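Local coordinates for protein cephalosporin acylase (Bacillus halodurans, PDB 2NLZ) that probably hydrolyses amide bonds, as a member of the gamma-glutamyltranspeptidase family of N-terminal nucleophile hydrolases, at residues A149-V155 with G196-Q202; V315-D320 with K412-Y418; G510-I514 with G526-T532. The protein carries 1 engineered substitution. All blocks are in the same frame, centred on the assembly; numbering follows the deposited sequence.

Interaction 1: residues A149-V155 with G196-Q202; sequences AEEGYPV and GEVWRSQ
Arg200 lies against the C-terminal end of the helix that finishes at Glu151. Its CB sits 3.6 Å from Ala149 O and touches Gly152 CA. CG takes the position between backbone N and carbonyl carbon (chi1 48°), CD lies 4.1 Å from Glu150 O, and a bend at chi3 brings Arg200 NE to 3.2 Å from that oxygen, a nearly straight bond in the guanidinium plane. NH2 stays 3.8 Å from it, and NE does the bonding. A long donor side chain suits Glu150 O, in the helix's last turn; Ala149 O is likewise taken by Ser201 N at 3.0 Å. Gly152, at positive phi, turns the chain out of the helix. Gln202 NE2 reaches the anti lone pair of Glu150 OE2, which also pairs with Arg209. Beyond the turn, Tyr153 and Trp199 exchange two backbone bonds in an antiparallel two-stranded sheet. Tyr153 CE2 arrives in the indole plane at Trp199 CE3, 3.6 Å away, the ring planes 78° apart. Tyr153 OH bonds to Val60 O and Trp199 NE1 to Thr185 O. The sheet lies between the end of helix 143-151 and the start of helix 202-212; Tyr153 packs on helices 47-61 and 157-173, while Glu540 and Lys22 of the second subunit meet Pro154 and Val198.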
ATOM      1  N   ALA D 149     -34.287  24.133  -4.579  1.00 39.79           N
ATOM      2  CA  ALA D 149     -33.900  25.525  -4.691  1.00 40.30           C
ATOM      3  C   ALA D 149     -34.632  26.398  -3.677  1.00 46.32           C
ATOM      4  O   ALA D 149     -34.036  27.299  -3.106  1.00 48.03           O
ATOM      5  CB  ALA D 149     -34.126  26.018  -6.101  1.00 43.79           C
ATOM      6  N   GLU D 150     -35.914  26.111  -3.448  1.00 47.66           N
ATOM      7  CA  GLU D 150     -36.742  26.886  -2.512  1.00 46.51           C
ATOM      8  C   GLU D 150     -36.435  26.586  -1.051  1.00 49.20           C
ATOM      9  O   GLU D 150     -36.296  27.498  -0.243  1.00 53.57           O
ATOM     10  CB  GLU D 150     -38.233  26.660  -2.781  1.00 44.71           C
ATOM     11  CG  GLU D 150     -38.834  27.664  -3.742  1.00 54.74           C
ATOM     12  CD  GLU D 150     -40.317  27.483  -3.956  1.00 57.91           C
ATOM     13  OE1 GLU D 150     -40.764  26.330  -4.129  1.00 57.16           O
ATOM     14  OE2 GLU D 150     -41.034  28.507  -3.975  1.00 61.25           O
ATOM     15  N   GLU D 151     -36.330  25.306  -0.719  1.00 53.84           N
ATOM     16  CA  GLU D 151     -36.144  24.891   0.662  1.00 59.89           C
ATOM     17  C   GLU D 151     -34.681  24.906   1.069  1.00 56.02           C
ATOM     18  O   GLU D 151     -34.361  25.169   2.221  1.00 60.34           O
ATOM     19  CB  GLU D 151     -36.763  23.512   0.895  1.00 63.87           C
ATOM     20  CG  GLU D 151     -38.294  23.535   0.886  1.00 78.54           C
ATOM     21  CD  GLU D 151     -38.924  22.168   0.632  1.00 84.19           C
ATOM     22  OE1 GLU D 151     -40.082  22.136   0.158  1.00 84.87           O
ATOM     23  OE2 GLU D 151     -38.272  21.132   0.903  1.00 88.96           O
ATOM     24  N   GLY D 152     -33.797  24.624   0.121  1.00 52.30           N
ATOM     25  CA  GLY D 152     -32.358  24.657   0.380  1.00 48.72           C
ATOM     26  C   GLY D 152     -31.736  23.322   0.751  1.00 42.51           C
ATOM     27  O   GLY D 152     -32.439  22.361   1.054  1.00 40.50           O
ATOM     28  N   TYR D 153     -30.407  23.275   0.737  1.00 37.26           N
ATOM     29  CA  TYR D 153     -29.664  22.057   1.075  1.00 36.76           C
ATOM     30  C   TYR D 153     -28.363  22.333   1.833  1.00 38.46           C
ATOM     31  O   TYR D 153     -27.735  23.366   1.622  1.00 33.78           O
ATOM     32  CB  TYR D 153     -29.371  21.237  -0.189  1.00 34.05           C
ATOM     33  CG  TYR D 153     -28.485  21.924  -1.203  1.00 31.45           C
ATOM     34  CD1 TYR D 153     -27.118  21.671  -1.249  1.00 29.01           C
ATOM     35  CD2 TYR D 153     -29.018  22.817  -2.130  1.00 37.81           C
ATOM     36  CE1 TYR D 153     -26.299  22.301  -2.180  1.00 38.48           C
ATOM     37  CE2 TYR D 153     -28.211  23.450  -3.064  1.00 37.04           C
ATOM     38  CZ  TYR D 153     -26.852  23.188  -3.083  1.00 40.00           C
ATOM     39  OH  TYR D 153     -26.054  23.809  -4.013  1.00 35.38           O
ATOM     40  N   PRO D 154     -27.957  21.403   2.723  1.00 40.19           N
ATOM     41  CA  PRO D 154     -26.661  21.520   3.409  1.00 36.68           C
ATOM     42  C   PRO D 154     -25.496  21.257   2.472  1.00 37.54           C
ATOM     43  O   PRO D 154     -25.506  20.281   1.729  1.00 38.49           O
ATOM     44  CB  PRO D 154     -26.719  20.428   4.479  1.00 31.13           C
ATOM     45  CG  PRO D 154     -27.709  19.451   3.990  1.00 33.30           C
ATOM     46  CD  PRO D 154     -28.701  20.202   3.150  1.00 36.63           C
ATOM     47  N   VAL D 155     -24.500  22.132   2.521  1.00 40.96           N
ATOM     48  CA  VAL D 155     -23.353  22.075   1.621  1.00 39.25           C
ATOM     49  C   VAL D 155     -22.309  21.044   2.087  1.00 42.83           C
ATOM     50  O   VAL D 155     -21.836  21.081   3.223  1.00 44.84           O
ATOM     51  CB  VAL D 155     -22.733  23.483   1.457  1.00 31.40           C
ATOM     52  CG1 VAL D 155     -21.462  23.440   0.626  1.00 20.21           C
ATOM     53  CG2 VAL D 155     -23.741  24.412   0.829  1.00 30.48           C
ATOM     54  N   GLY D 196     -22.067  22.330   6.021  1.00 44.34           N
ATOM     55  CA  GLY D 196     -23.260  22.157   6.841  1.00 41.97           C
ATOM     56  C   GLY D 196     -24.228  23.320   6.781  1.00 44.10           C
ATOM     57  O   GLY D 196     -25.359  23.218   7.267  1.00 47.53           O
ATOM     58  N   GLU D 197     -23.786  24.427   6.192  1.00 41.17           N
ATOM     59  CA  GLU D 197     -24.616  25.612   6.051  1.00 46.90           C
ATOM     60  C   GLU D 197     -25.610  25.377   4.916  1.00 42.23           C
ATOM     61  O   GLU D 197     -25.254  24.836   3.882  1.00 41.90           O
ATOM     62  CB  GLU D 197     -23.735  26.834   5.778  1.00 51.28           C
ATOM     63  CG  GLU D 197     -24.387  28.184   6.041  1.00 61.82           C
ATOM     64  CD  GLU D 197     -23.495  29.349   5.627  1.00 62.36           C
ATOM     65  OE1 GLU D 197     -24.030  30.406   5.221  1.00 71.65           O
ATOM     66  OE2 GLU D 197     -22.258  29.208   5.709  1.00 62.74           O
ATOM     67  N   VAL D 198     -26.868  25.747   5.131  1.00 40.73           N
ATOM     68  CA  VAL D 198     -27.885  25.607   4.101  1.00 41.13           C
ATOM     69  C   VAL D 198     -27.816  26.770   3.122  1.00 43.36           C
ATOM     70  O   VAL D 198     -27.746  27.937   3.522  1.00 49.69           O
ATOM     71  CB  VAL D 198     -29.296  25.524   4.705  1.00 44.60           C
ATOM     72  CG1 VAL D 198     -30.356  25.705   3.634  1.00 29.53           C
ATOM     73  CG2 VAL D 198     -29.490  24.198   5.412  1.00 48.23           C
ATOM     74  N   TRP D 199     -27.813  26.447   1.838  1.00 40.48           N
ATOM     75  CA  TRP D 199     -27.876  27.468   0.810  1.00 38.16           C
ATOM     76  C   TRP D 199     -29.146  27.254   0.014  1.00 39.67           C
ATOM     77  O   TRP D 199     -29.543  26.114  -0.231  1.00 42.47           O
ATOM     78  CB  TRP D 199     -26.647  27.402  -0.095  1.00 33.04           C
ATOM     79  CG  TRP D 199     -26.688  28.357  -1.234  1.00 38.68           C
ATOM     80  CD1 TRP D 199     -26.320  29.666  -1.214  1.00 39.31           C
ATOM     81  CD2 TRP D 199     -27.128  28.083  -2.574  1.00 34.59           C
ATOM     82  NE1 TRP D 199     -26.499  30.226  -2.456  1.00 38.12           N
ATOM     83  CE2 TRP D 199     -26.991  29.276  -3.310  1.00 35.02           C
ATOM     84  CE3 TRP D 199     -27.618  26.947  -3.222  1.00 26.07           C
ATOM     85  CZ2 TRP D 199     -27.329  29.367  -4.665  1.00 29.80           C
ATOM     86  CZ3 TRP D 199     -27.952  27.036  -4.565  1.00 31.29           C
ATOM     87  CH2 TRP D 199     -27.805  28.240  -5.272  1.00 31.59           C
ATOM     88  N   ARG D 200     -29.781  28.354  -0.369  1.00 39.17           N
ATOM     89  CA  ARG D 200     -30.994  28.308  -1.159  1.00 44.20           C
ATOM     90  C   ARG D 200     -30.961  29.410  -2.192  1.00 40.85           C
ATOM     91  O   ARG D 200     -30.167  30.338  -2.095  1.00 45.08           O
ATOM     92  CB  ARG D 200     -32.226  28.453  -0.267  1.00 47.89           C
ATOM     93  CG  ARG D 200     -32.143  29.600   0.739  1.00 66.37           C
ATOM     94  CD  ARG D 200     -33.388  29.678   1.620  1.00 70.46           C
ATOM     95  NE  ARG D 200     -34.599  29.943   0.844  1.00 94.06           N
ATOM     96  CZ  ARG D 200     -35.031  31.156   0.507  1.00 97.66           C
ATOM     97  NH1 ARG D 200     -34.352  32.238   0.871  1.00 99.40           N
ATOM     98  NH2 ARG D 200     -36.145  31.287  -0.199  1.00 91.08           N
ATOM     99  N   SER D 201     -31.826  29.298  -3.185  1.00 37.86           N
ATOM    100  CA  SER D 201     -31.948  30.320  -4.191  1.00 42.47           C
ATOM    101  C   SER D 201     -33.370  30.362  -4.735  1.00 48.78           C
ATOM    102  O   SER D 201     -33.784  29.479  -5.502  1.00 41.25           O
ATOM    103  CB  SER D 201     -30.947  30.078  -5.306  1.00 39.22           C
ATOM    104  OG  SER D 201     -31.052  31.091  -6.279  1.00 49.57           O
ATOM    105  N   GLN D 202     -34.115  31.388  -4.312  1.00 52.51           N
ATOM    106  CA  GLN D 202     -35.463  31.635  -4.820  1.00 49.88           C
ATOM    107  C   GLN D 202     -35.430  31.908  -6.313  1.00 43.04           C
ATOM    108  O   GLN D 202     -36.363  31.555  -7.030  1.00 37.63           O
ATOM    109  CB  GLN D 202     -36.139  32.802  -4.094  1.00 56.99           C
ATOM    110  CG  GLN D 202     -37.275  32.397  -3.158  1.00 63.18           C
ATOM    111  CD  GLN D 202     -38.460  31.732  -3.871  1.00 57.30           C
ATOM    112  OE1 GLN D 202     -38.651  31.884  -5.085  1.00 39.09           O
ATOM    113  NE2 GLN D 202     -39.269  30.998  -3.108  1.00 51.82           N
TER

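Interaction 2: residues V315-D320 with K412-Y418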
ATOM      1  N   VAL D 315     -11.515  19.580 -35.129  1.00 39.45           N
ATOM      2  CA  VAL D 315     -12.895  19.503 -34.621  1.00 34.14           C
ATOM      3  C   VAL D 315     -13.485  20.860 -34.248  1.00 35.99           C
ATOM      4  O   VAL D 315     -12.942  21.592 -33.417  1.00 39.03           O
ATOM      5  CB  VAL D 315     -13.056  18.487 -33.460  1.00 32.36           C
ATOM      6  CG1 VAL D 315     -14.432  18.597 -32.818  1.00 28.44           C
ATOM      7  CG2 VAL D 315     -12.833  17.065 -33.965  1.00 26.94           C
ATOM      8  N   THR D 316     -14.596  21.173 -34.909  1.00 37.18           N
ATOM      9  CA  THR D 316     -15.384  22.379 -34.687  1.00 31.68           C
ATOM     10  C   THR D 316     -16.770  22.171 -35.321  1.00 31.76           C
ATOM     11  O   THR D 316     -17.097  21.054 -35.739  1.00 32.23           O
ATOM     12  CB  THR D 316     -14.702  23.609 -35.309  1.00 27.50           C
ATOM     13  OG1 THR D 316     -15.516  24.765 -35.083  1.00 23.51           O
ATOM     14  CG2 THR D 316     -14.492  23.416 -36.806  1.00 27.82           C
ATOM     15  N   GLU D 317     -17.576  23.231 -35.383  1.00 32.19           N
ATOM     16  CA  GLU D 317     -18.829  23.220 -36.159  1.00 36.27           C
ATOM     17  C   GLU D 317     -18.633  22.513 -37.516  1.00 37.28           C
ATOM     18  O   GLU D 317     -17.803  22.951 -38.320  1.00 42.52           O
ATOM     19  CB  GLU D 317     -19.324  24.659 -36.383  1.00 28.73           C
ATOM     20  CG  GLU D 317     -20.509  24.800 -37.334  1.00 40.03           C
ATOM     21  CD  GLU D 317     -21.831  24.510 -36.659  1.00 46.17           C
ATOM     22  OE1 GLU D 317     -22.520  23.559 -37.087  1.00 42.99           O
ATOM     23  OE2 GLU D 317     -22.176  25.225 -35.693  1.00 34.50           O
ATOM     24  N   PRO D 318     -19.390  21.418 -37.766  1.00 41.30           N
ATOM     25  CA  PRO D 318     -19.225  20.524 -38.927  1.00 48.71           C
ATOM     26  C   PRO D 318     -18.979  21.231 -40.261  1.00 54.18           C
ATOM     27  O   PRO D 318     -18.149  20.777 -41.048  1.00 48.88           O
ATOM     28  CB  PRO D 318     -20.550  19.768 -38.968  1.00 48.38           C
ATOM     29  CG  PRO D 318     -20.944  19.675 -37.542  1.00 44.85           C
ATOM     30  CD  PRO D 318     -20.491  20.966 -36.895  1.00 39.95           C
ATOM     31  N   SER D 319     -19.681  22.339 -40.488  1.00 59.01           N
ATOM     32  CA  SER D 319     -19.576  23.102 -41.730  1.00 57.73           C
ATOM     33  C   SER D 319     -18.215  23.783 -41.897  1.00 59.03           C
ATOM     34  O   SER D 319     -17.720  23.914 -43.014  1.00 61.32           O
ATOM     35  CB  SER D 319     -20.694  24.142 -41.797  1.00 55.09           C
ATOM     36  OG  SER D 319     -21.936  23.585 -41.415  1.00 67.22           O
ATOM     37  N   ASP D 320     -17.613  24.203 -40.785  1.00 60.94           N
ATOM     38  CA  ASP D 320     -16.316  24.880 -40.810  1.00 59.38           C
ATOM     39  C   ASP D 320     -15.145  23.906 -40.697  1.00 56.31           C
ATOM     40  O   ASP D 320     -13.992  24.342 -40.643  1.00 57.93           O
ATOM     41  CB  ASP D 320     -16.220  25.940 -39.699  1.00 60.33           C
ATOM     42  CG  ASP D 320     -17.054  27.186 -39.988  1.00 69.11           C
ATOM     43  OD1 ASP D 320     -16.484  28.296 -40.009  1.00 75.18           O
ATOM     44  OD2 ASP D 320     -18.279  27.064 -40.187  1.00 80.81           O
ATOM     45  N   LYS D 412     -16.725  32.799 -35.142  1.00 48.52           N
ATOM     46  CA  LYS D 412     -17.614  33.279 -36.180  1.00 54.88           C
ATOM     47  C   LYS D 412     -18.970  33.507 -35.518  1.00 53.07           C
ATOM     48  O   LYS D 412     -19.330  32.779 -34.591  1.00 54.53           O
ATOM     49  CB  LYS D 412     -17.736  32.222 -37.278  1.00 58.68           C
ATOM     50  CG  LYS D 412     -17.722  32.758 -38.699  1.00 80.71           C
ATOM     51  CD  LYS D 412     -16.327  32.680 -39.313  1.00 95.54           C
ATOM     52  CE  LYS D 412     -16.380  32.923 -40.812  1.00106.19           C
ATOM     53  NZ  LYS D 412     -15.114  32.542 -41.482  1.00105.69           N
ATOM     54  N   PRO D 413     -19.717  34.536 -35.957  1.00 53.37           N
ATOM     55  CA  PRO D 413     -21.059  34.740 -35.415  1.00 48.20           C
ATOM     56  C   PRO D 413     -21.972  33.585 -35.781  1.00 43.61           C
ATOM     57  O   PRO D 413     -21.947  33.130 -36.920  1.00 43.49           O
ATOM     58  CB  PRO D 413     -21.530  36.023 -36.107  1.00 49.05           C
ATOM     59  CG  PRO D 413     -20.677  36.157 -37.318  1.00 50.88           C
ATOM     60  CD  PRO D 413     -19.357  35.572 -36.939  1.00 53.50           C
ATOM     61  N   GLY D 414     -22.738  33.095 -34.809  1.00 44.62           N
ATOM     62  CA  GLY D 414     -23.709  32.030 -35.047  1.00 45.06           C
ATOM     63  C   GLY D 414     -23.101  30.659 -35.214  1.00 43.08           C
ATOM     64  O   GLY D 414     -23.758  29.732 -35.673  1.00 43.66           O
ATOM     65  N   LYS D 415     -21.836  30.532 -34.836  1.00 42.61           N
ATOM     66  CA  LYS D 415     -21.123  29.268 -34.917  1.00 41.38           C
ATOM     67  C   LYS D 415     -21.022  28.684 -33.512  1.00 38.22           C
ATOM     68  O   LYS D 415     -20.881  29.430 -32.548  1.00 38.82           O
ATOM     69  CB  LYS D 415     -19.735  29.523 -35.498  1.00 40.86           C
ATOM     70  CG  LYS D 415     -18.802  28.323 -35.527  1.00 44.60           C
ATOM     71  CD  LYS D 415     -17.399  28.753 -35.928  1.00 38.49           C
ATOM     72  CE  LYS D 415     -16.545  27.569 -36.307  1.00 41.49           C
ATOM     73  NZ  LYS D 415     -15.155  27.966 -36.580  1.00 37.16           N
ATOM     74  N   ARG D 416     -21.114  27.366 -33.373  1.00 36.65           N
ATOM     75  CA  ARG D 416     -20.835  26.763 -32.069  1.00 44.96           C
ATOM     76  C   ARG D 416     -19.445  26.125 -32.042  1.00 43.28           C
ATOM     77  O   ARG D 416     -18.982  25.579 -33.051  1.00 36.29           O
ATOM     78  CB  ARG D 416     -21.937  25.794 -31.640  1.00 43.39           C
ATOM     79  CG  ARG D 416     -22.263  24.774 -32.675  1.00 36.72           C
ATOM     80  CD  ARG D 416     -23.754  24.676 -32.904  1.00 30.68           C
ATOM     81  NE  ARG D 416     -24.012  23.820 -34.058  1.00 37.48           N
ATOM     82  CZ  ARG D 416     -24.695  22.681 -34.008  1.00 38.97           C
ATOM     83  NH1 ARG D 416     -25.212  22.260 -32.857  1.00 50.23           N
ATOM     84  NH2 ARG D 416     -24.869  21.965 -35.109  1.00 37.50           N
ATOM     85  N   THR D 417     -18.782  26.225 -30.890  1.00 40.51           N
ATOM     86  CA  THR D 417     -17.360  25.889 -30.782  1.00 37.60           C
ATOM     87  C   THR D 417     -17.072  24.428 -30.451  1.00 39.90           C
ATOM     88  O   THR D 417     -17.966  23.684 -30.026  1.00 43.69           O
ATOM     89  CB  THR D 417     -16.662  26.745 -29.709  1.00 34.18           C
ATOM     90  OG1 THR D 417     -15.294  26.341 -29.601  1.00 22.79           O
ATOM     91  CG2 THR D 417     -17.354  26.591 -28.362  1.00 26.44           C
ATOM     92  N   TYR D 418     -15.813  24.044 -30.672  1.00 34.53           N
ATOM     93  CA  TYR D 418     -15.204  22.862 -30.086  1.00 34.09           C
ATOM     94  C   TYR D 418     -15.670  22.767 -28.642  1.00 35.01           C
ATOM     95  O   TYR D 418     -15.451  23.687 -27.845  1.00 37.51           O
ATOM     96  CB  TYR D 418     -13.679  23.009 -30.148  1.00 39.75           C
ATOM     97  CG  TYR D 418     -12.867  21.864 -29.582  1.00 33.17           C
ATOM     98  CD1 TYR D 418     -12.546  21.811 -28.233  1.00 32.18           C
ATOM     99  CD2 TYR D 418     -12.386  20.851 -30.406  1.00 34.60           C
ATOM    100  CE1 TYR D 418     -11.797  20.766 -27.712  1.00 41.57           C
ATOM    101  CE2 TYR D 418     -11.631  19.803 -29.899  1.00 41.25           C
ATOM    102  CZ  TYR D 418     -11.340  19.767 -28.550  1.00 44.33           C
ATOM    103  OH  TYR D 418     -10.590  18.735 -28.040  1.00 40.00           O
TER
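Glu317 and Arg416 form the polar heart of this meeting of two loops. The glutamate starts out extended, with CG anti to its amide nitrogen, and then bends at chi2 (81°), which turns the carboxylate toward Arg416. There OE2 accepts from Arg416 NE at 2.8 Å, on its syn side and 22° out of the carboxylate plane, and more weakly from the backbone Arg416 N at 3.3 Å. The bonds from NE and NH2 to OE1 are weak. In Arg416, CG lies between the backbone N and the carbonyl carbon and the chain bends again at chi2; together these turns present the NE edge of the guanidinium to the acid, the two planes 35° apart.

Segment 412-418 enters through a type II beta turn from Lys412 to Lys415, with Gly414 supplying the positive phi of its third position; segment 315-320 leaves the end of helix 294-314. Lys415 is stretched out along its whole length. Its CG packs on Glu317 CB at 3.8 Å, its CE crosses Thr316 OG1 at about a right angle, and its NZ ends 3.7 Å from Asp320 OD1, a long salt bridge. The ammonium also bonds to the carbonyls of Asp408 and Ala410, and Thr316 OG1 bonds to Asn409. Val315 packs its CG1 3.9 Å from CD2 of Tyr418, whose ring is backed by Phe308 and Met312 of helix 294-314.

Interaction 3: residues G510-I514 with G526-T532; sequences GRGQI and GGTEPRT
Glu529 reaches across to the backbone of Gly512, where its OE2 accepts from Gly512 N at 2.8 Å through the anti lone pair. Arg470 forms a salt bridge with the same oxygen. OE1 is gripped from within its own segment: Arg531 NH1 comes in the guanidinium plane to the syn lone pair at 2.7 Å, and Arg531 N takes the anti lone pair at 2.8 Å. Both carboxylate oxygens of this buried acid are therefore bonded, and the positive charges of Arg470 and Arg531 would probably favour its ionised form. CG anti to the backbone N (chi1 178°), followed by a bend at chi2, carries the group to Gly512.

The two segments belong to the antiparallel hairpin of strands 512-517 and 524-528. Ile514 and Gly527 are a hydrogen-bonded pair: Ile514 N gives to Gly527 O at 3.1 Å, and Gly527 N gives to Ile514 O at 2.9 Å. Gln513 and Thr528 are the neighbouring non-hydrogen-bonded pair, and here the link is made by side chains. Gln513 NE2 donates to Thr528 OG1 at 2.8 Å, close to the amide plane. A water donates to Glu529 O and, weakly, to Gln513 OE1. Thr528 N turns outward to Gln463 OE1. Where the hairpin runs into the type I turn from Glu529 to Thr532, Arg511 lays its aliphatic chain on Thr532 CG2, with Thr532 OG1 over one guanidinium face. Its NH1 goes to Glu62, and its NE gives a weak bond to a second water, which donates to Arg531 O.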
ATOM      1  N   GLY D 510     -10.895  13.974 -12.930  1.00 33.02           N
ATOM      2  CA  GLY D 510     -12.256  13.784 -13.387  1.00 29.94           C
ATOM      3  C   GLY D 510     -13.167  12.976 -12.486  1.00 26.13           C
ATOM      4  O   GLY D 510     -12.729  12.384 -11.503  1.00 30.51           O
ATOM      5  N   ARG D 511     -14.447  12.965 -12.847  1.00 26.92           N
ATOM      6  CA  ARG D 511     -15.469  12.180 -12.161  1.00 24.66           C
ATOM      7  C   ARG D 511     -16.183  11.294 -13.175  1.00 27.13           C
ATOM      8  O   ARG D 511     -16.545  11.736 -14.256  1.00 19.24           O
ATOM      9  CB  ARG D 511     -16.460  13.099 -11.427  1.00 22.82           C
ATOM     10  CG  ARG D 511     -15.820  13.893 -10.273  1.00 35.71           C
ATOM     11  CD  ARG D 511     -16.607  15.127  -9.879  1.00 45.06           C
ATOM     12  NE  ARG D 511     -15.737  16.162  -9.324  1.00 61.34           N
ATOM     13  CZ  ARG D 511     -16.162  17.334  -8.865  1.00 74.78           C
ATOM     14  NH1 ARG D 511     -17.453  17.632  -8.886  1.00 79.53           N
ATOM     15  NH2 ARG D 511     -15.297  18.213  -8.379  1.00 83.08           N
ATOM     16  N   GLY D 512     -16.382  10.033 -12.844  1.00 25.95           N
ATOM     17  CA  GLY D 512     -17.033   9.147 -13.789  1.00 20.09           C
ATOM     18  C   GLY D 512     -18.275   8.488 -13.242  1.00 23.96           C
ATOM     19  O   GLY D 512     -18.436   8.362 -12.023  1.00 25.52           O
ATOM     20  N   GLN D 513     -19.172   8.089 -14.142  1.00 20.89           N
ATOM     21  CA  GLN D 513     -20.279   7.205 -13.785  1.00 20.22           C
ATOM     22  C   GLN D 513     -20.467   6.190 -14.906  1.00 24.79           C
ATOM     23  O   GLN D 513     -20.285   6.501 -16.089  1.00 28.07           O
ATOM     24  CB  GLN D 513     -21.593   7.960 -13.558  1.00 13.34           C
ATOM     25  CG  GLN D 513     -21.480   9.343 -12.913  1.00 25.00           C
ATOM     26  CD  GLN D 513     -21.280   9.279 -11.422  1.00 26.70           C
ATOM     27  OE1 GLN D 513     -20.633  10.155 -10.836  1.00 31.81           O
ATOM     28  NE2 GLN D 513     -21.833   8.241 -10.794  1.00 12.63           N
ATOM     29  N   ILE D 514     -20.830   4.972 -14.519  1.00 23.06           N
ATOM     30  CA  ILE D 514     -21.045   3.892 -15.454  1.00 17.42           C
ATOM     31  C   ILE D 514     -22.277   3.111 -15.008  1.00 21.83           C
ATOM     32  O   ILE D 514     -22.443   2.822 -13.826  1.00 24.05           O
ATOM     33  CB  ILE D 514     -19.806   2.944 -15.518  1.00 22.71           C
ATOM     34  CG1 ILE D 514     -18.630   3.617 -16.244  1.00 19.36           C
ATOM     35  CG2 ILE D 514     -20.142   1.635 -16.216  1.00 10.24           C
ATOM     36  CD1 ILE D 514     -17.285   2.900 -16.082  1.00 21.45           C
ATOM     37  N   GLY D 526     -23.907  -0.873 -11.697  1.00 16.92           N
ATOM     38  CA  GLY D 526     -23.472   0.504 -11.633  1.00 18.85           C
ATOM     39  C   GLY D 526     -22.215   0.762 -10.842  1.00 19.57           C
ATOM     40  O   GLY D 526     -21.921   0.084  -9.847  1.00 18.65           O
ATOM     41  N   GLY D 527     -21.475   1.755 -11.321  1.00 19.19           N
ATOM     42  CA  GLY D 527     -20.289   2.267 -10.660  1.00 12.57           C
ATOM     43  C   GLY D 527     -20.376   3.782 -10.558  1.00 17.52           C
ATOM     44  O   GLY D 527     -20.878   4.452 -11.475  1.00 19.23           O
ATOM     45  N   THR D 528     -19.899   4.328  -9.440  1.00 14.96           N
ATOM     46  CA  THR D 528     -19.900   5.773  -9.226  1.00 18.47           C
ATOM     47  C   THR D 528     -18.489   6.263  -8.872  1.00 11.45           C
ATOM     48  O   THR D 528     -17.679   5.507  -8.341  1.00 20.00           O
ATOM     49  CB  THR D 528     -20.938   6.168  -8.134  1.00 14.98           C
ATOM     50  OG1 THR D 528     -21.202   7.574  -8.182  1.00 20.43           O
ATOM     51  CG2 THR D 528     -20.484   5.740  -6.724  1.00 12.61           C
ATOM     52  N   GLU D 529     -18.202   7.522  -9.188  1.00 14.46           N
ATOM     53  CA  GLU D 529     -16.901   8.131  -8.901  1.00 21.37           C
ATOM     54  C   GLU D 529     -16.543   8.117  -7.416  1.00 17.28           C
ATOM     55  O   GLU D 529     -17.213   8.756  -6.623  1.00 30.46           O
ATOM     56  CB  GLU D 529     -16.886   9.579  -9.400  1.00 20.80           C
ATOM     57  CG  GLU D 529     -15.596  10.306  -9.102  1.00 21.16           C
ATOM     58  CD  GLU D 529     -14.411   9.594  -9.686  1.00 34.16           C
ATOM     59  OE1 GLU D 529     -13.567   9.130  -8.888  1.00 20.15           O
ATOM     60  OE2 GLU D 529     -14.350   9.472 -10.932  1.00 19.67           O
ATOM     61  N   PRO D 530     -15.488   7.385  -7.036  1.00 16.91           N
ATOM     62  CA  PRO D 530     -15.098   7.404  -5.632  1.00 20.37           C
ATOM     63  C   PRO D 530     -14.397   8.703  -5.199  1.00 19.77           C
ATOM     64  O   PRO D 530     -14.459   9.059  -4.026  1.00 23.52           O
ATOM     65  CB  PRO D 530     -14.167   6.199  -5.512  1.00 19.23           C
ATOM     66  CG  PRO D 530     -13.621   5.998  -6.872  1.00 22.99           C
ATOM     67  CD  PRO D 530     -14.643   6.482  -7.839  1.00 23.59           C
ATOM     68  N   ARG D 531     -13.773   9.421  -6.130  1.00 19.81           N
ATOM     69  CA  ARG D 531     -13.047  10.651  -5.784  1.00 25.66           C
ATOM     70  C   ARG D 531     -13.904  11.846  -5.318  1.00 33.19           C
ATOM     71  O   ARG D 531     -13.368  12.920  -5.035  1.00 41.03           O
ATOM     72  CB  ARG D 531     -12.154  11.082  -6.943  1.00 17.32           C
ATOM     73  CG  ARG D 531     -11.042  10.114  -7.231  1.00 17.25           C
ATOM     74  CD  ARG D 531     -10.506  10.315  -8.626  1.00 17.95           C
ATOM     75  NE  ARG D 531      -9.640   9.217  -9.053  1.00 20.78           N
ATOM     76  CZ  ARG D 531     -10.070   8.032  -9.481  1.00 15.31           C
ATOM     77  NH1 ARG D 531     -11.363   7.760  -9.526  1.00 24.14           N
ATOM     78  NH2 ARG D 531      -9.199   7.110  -9.852  1.00 23.01           N
ATOM     79  N   THR D 532     -15.218  11.653  -5.229  1.00 30.20           N
ATOM     80  CA  THR D 532     -16.137  12.731  -4.902  1.00 31.65           C
ATOM     81  C   THR D 532     -17.369  12.206  -4.146  1.00 34.47           C
ATOM     82  O   THR D 532     -17.479  11.005  -3.896  1.00 27.24           O
ATOM     83  CB  THR D 532     -16.542  13.505  -6.187  1.00 33.96           C
ATOM     84  OG1 THR D 532     -17.213  14.722  -5.846  1.00 47.19           O
ATOM     85  CG2 THR D 532     -17.439  12.663  -7.080  1.00 37.38           C
TER
HETATM   86  O   HOH W   1     -13.395  15.132  -7.204  1.00 45.43           O
HETATM   87  O   HOH W   2     -19.728   9.480  -7.557  1.00 21.01           O

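The three contacts share no helix or strand. Interaction 3 is the most central: its centre lies about 13 Å from the centre of the chain, and it joins adjacent strands of a hairpin; its side-chain polar groups are buried and largely paired. Interaction 2, its centre about 19 Å from that of the chain, is also buried but lacks regular structure; its hydrogen bonds across the contact all use the carboxylate of Glu317, with a long Asp320-Lys415 ion pair beside them. Interaction 1, centred about 24 Å from the chain's centre, is partly buried: a short two-stranded sheet and a helix end combine seven hydrogen bonds with aromatic packing. Interactions 1 and 3 both touch the second subunit, whereas interaction 2 meets no other chain.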